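Local structure of transcriptional regulator (Rhodococcus sp., 2O0Y) at the interface of chains A and B. The protein probably binds DNA as an IclR-family transcriptional regulator, through a winged helix-turn-helix domain joined to a C-terminal effector-binding domain. Coordinates in Å, arbitrary orientation; residue numbers count along the deposited sequence, not the author numbering. Chains: chain A/B, Transcriptional regulator.

The interface of chains A and B. Residues chain A 84-85, 88-89; chain B 32-33, 37, 78.
With CG trans to the backbone N (chi1 -172°), A:Arg84 reaches from helix 80-93 toward the backbone carbonyl of B:Phe32. A bend at chi3 (78°) turns its guanidinium onto that oxygen; A:Leu88, one turn on and also with CG trans to its N, points its isobutyl group at the same stretch of chain B. In this IclR-family regulator, helix 80-93 of chain A meets a loop and the end of strand 75-78 of chain B, the strand probably part of the wing of its winged helix-turn-helix. IclR proteins commonly pair through this region, so the contact may belong to a biological dimer, though the structure alone does not show it. Two terminal nitrogens of A:Arg84 share one acceptor: NH1 lies 2.8 Å from B:Phe32 O, in the carbonyl plane and on a lone pair, with a fairly straight bond (160° at H). NH2, 3.2 Å from B:Phe32 O, makes the more bent bond and is tilted from the carbonyl plane. The oxygen lies almost exactly in the guanidinium plane, and the group meets it end-on. Over one guanidinium face lies A:Trp85 CD1 of the indole, 3.6 Å above the plane and toward the rim, probably helping to fix the rotation of the group. B:Asp33 runs alongside A:Arg84 in the same direction, but its carboxylate stays away, with OD2 5.4 Å from NH1 of A:Arg84; any attraction would be long-range. Beside the guanidinium contact, A:Leu88 leads with CD2, which packs 3.6 Å from CA of B:Asp33 and also touches CB of B:Phe32. B:Leu78 crosses A:Leu88 at about a right angle and presses CD1 against the helix backbone at A:Trp85 and against CD2 of A:Leu88. Its other methyl, CD2, turns back over one face of the B:Phe32 ring, 3.8 Å above the plane and toward the rim. Farther along the helix, CB of A:Ala89 meets CB of B:Leu78 at 4.0 Å.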
loop_
_atom_site.group_PDB
_atom_site.type_symbol
_atom_site.label_atom_id
_atom_site.label_comp_id
_atom_site.label_asym_id
_atom_site.label_seq_id
_atom_site.Cartn_x
_atom_site.Cartn_y
_atom_site.Cartn_z
ATOM N N ARG A 84 1.467 2.906 -11.473
ATOM C CA ARG A 84 0.822 1.596 -11.752
ATOM C C ARG A 84 1.649 0.470 -11.110
ATOM O O ARG A 84 1.104 -0.466 -10.552
ATOM C CB ARG A 84 0.808 1.387 -13.271
ATOM C CG ARG A 84 0.007 0.179 -13.686
ATOM C CD ARG A 84 -0.130 0.076 -15.256
ATOM N NE ARG A 84 1.054 -0.429 -15.946
ATOM C CZ ARG A 84 1.645 -1.609 -15.734
ATOM N NH1 ARG A 84 1.184 -2.456 -14.809
ATOM N NH2 ARG A 84 2.716 -1.960 -16.474
ATOM N N TRP A 85 2.971 0.526 -11.267
ATOM C CA TRP A 85 3.858 -0.537 -10.715
ATOM C C TRP A 85 3.790 -0.452 -9.195
ATOM O O TRP A 85 3.923 -1.459 -8.532
ATOM C CB TRP A 85 5.313 -0.284 -11.136
ATOM C CG TRP A 85 5.521 -0.307 -12.685
ATOM C CD1 TRP A 85 4.811 -0.977 -13.568
ATOM C CD2 TRP A 85 6.521 0.393 -13.399
ATOM N NE1 TRP A 85 5.258 -0.709 -14.866
ATOM C CE2 TRP A 85 6.325 0.126 -14.772
ATOM C CE3 TRP A 85 7.564 1.215 -13.016
ATOM C CZ2 TRP A 85 7.124 0.663 -15.760
ATOM C CZ3 TRP A 85 8.363 1.757 -14.003
ATOM C CH2 TRP A 85 8.159 1.436 -15.357
ATOM N N LEU A 88 0.557 -2.076 -8.101
ATOM C CA LEU A 88 0.660 -3.507 -8.263
ATOM C C LEU A 88 1.524 -4.136 -7.156
ATOM O O LEU A 88 1.178 -5.173 -6.630
ATOM C CB LEU A 88 1.285 -3.843 -9.607
ATOM C CG LEU A 88 1.424 -5.340 -9.893
ATOM C CD1 LEU A 88 0.054 -6.033 -9.735
ATOM C CD2 LEU A 88 1.988 -5.428 -11.334
ATOM N N ALA A 89 2.686 -3.532 -6.858
ATOM C CA ALA A 89 3.577 -4.074 -5.823
ATOM C C ALA A 89 2.815 -4.008 -4.471
ATOM O O ALA A 89 2.952 -4.883 -3.636
ATOM C CB ALA A 89 4.829 -3.208 -5.742
ATOM N N PHE B 32 4.803 -6.592 -16.074
ATOM C CA PHE B 32 4.040 -6.860 -14.845
ATOM C C PHE B 32 2.783 -6.042 -14.821
ATOM O O PHE B 32 2.831 -4.776 -14.902
ATOM C CB PHE B 32 4.893 -6.546 -13.583
ATOM C CG PHE B 32 6.138 -7.434 -13.477
ATOM C CD1 PHE B 32 7.243 -7.154 -14.246
ATOM C CD2 PHE B 32 6.153 -8.575 -12.647
ATOM C CE1 PHE B 32 8.388 -7.969 -14.214
ATOM C CE2 PHE B 32 7.286 -9.411 -12.586
ATOM C CZ PHE B 32 8.405 -9.148 -13.343
ATOM N N ASP B 33 1.642 -6.714 -14.661
ATOM C CA ASP B 33 0.418 -5.960 -14.547
ATOM C C ASP B 33 -0.575 -6.734 -13.729
ATOM O O ASP B 33 -0.269 -7.820 -13.271
ATOM C CB ASP B 33 -0.137 -5.583 -15.935
ATOM C CG ASP B 33 -0.270 -6.773 -16.873
ATOM O OD1 ASP B 33 -0.541 -7.885 -16.388
ATOM O OD2 ASP B 33 -0.130 -6.577 -18.104
ATOM N N PRO B 37 0.776 -10.604 -12.418
ATOM C CA PRO B 37 1.531 -10.010 -11.300
ATOM C C PRO B 37 2.937 -10.630 -11.111
ATOM O O PRO B 37 3.822 -9.976 -10.495
ATOM C CB PRO B 37 0.626 -10.267 -10.084
ATOM C CG PRO B 37 -0.169 -11.490 -10.474
ATOM C CD PRO B 37 -0.403 -11.363 -11.954
ATOM N N LEU B 78 7.129 -8.006 -8.535
ATOM C CA LEU B 78 7.715 -6.691 -8.241
ATOM C C LEU B 78 8.167 -6.845 -6.803
ATOM O O LEU B 78 7.486 -7.518 -6.009
ATOM C CB LEU B 78 6.645 -5.586 -8.359
ATOM C CG LEU B 78 6.130 -5.304 -9.796
ATOM C CD1 LEU B 78 5.260 -4.034 -9.794
ATOM C CD2 LEU B 78 7.330 -5.034 -10.727
#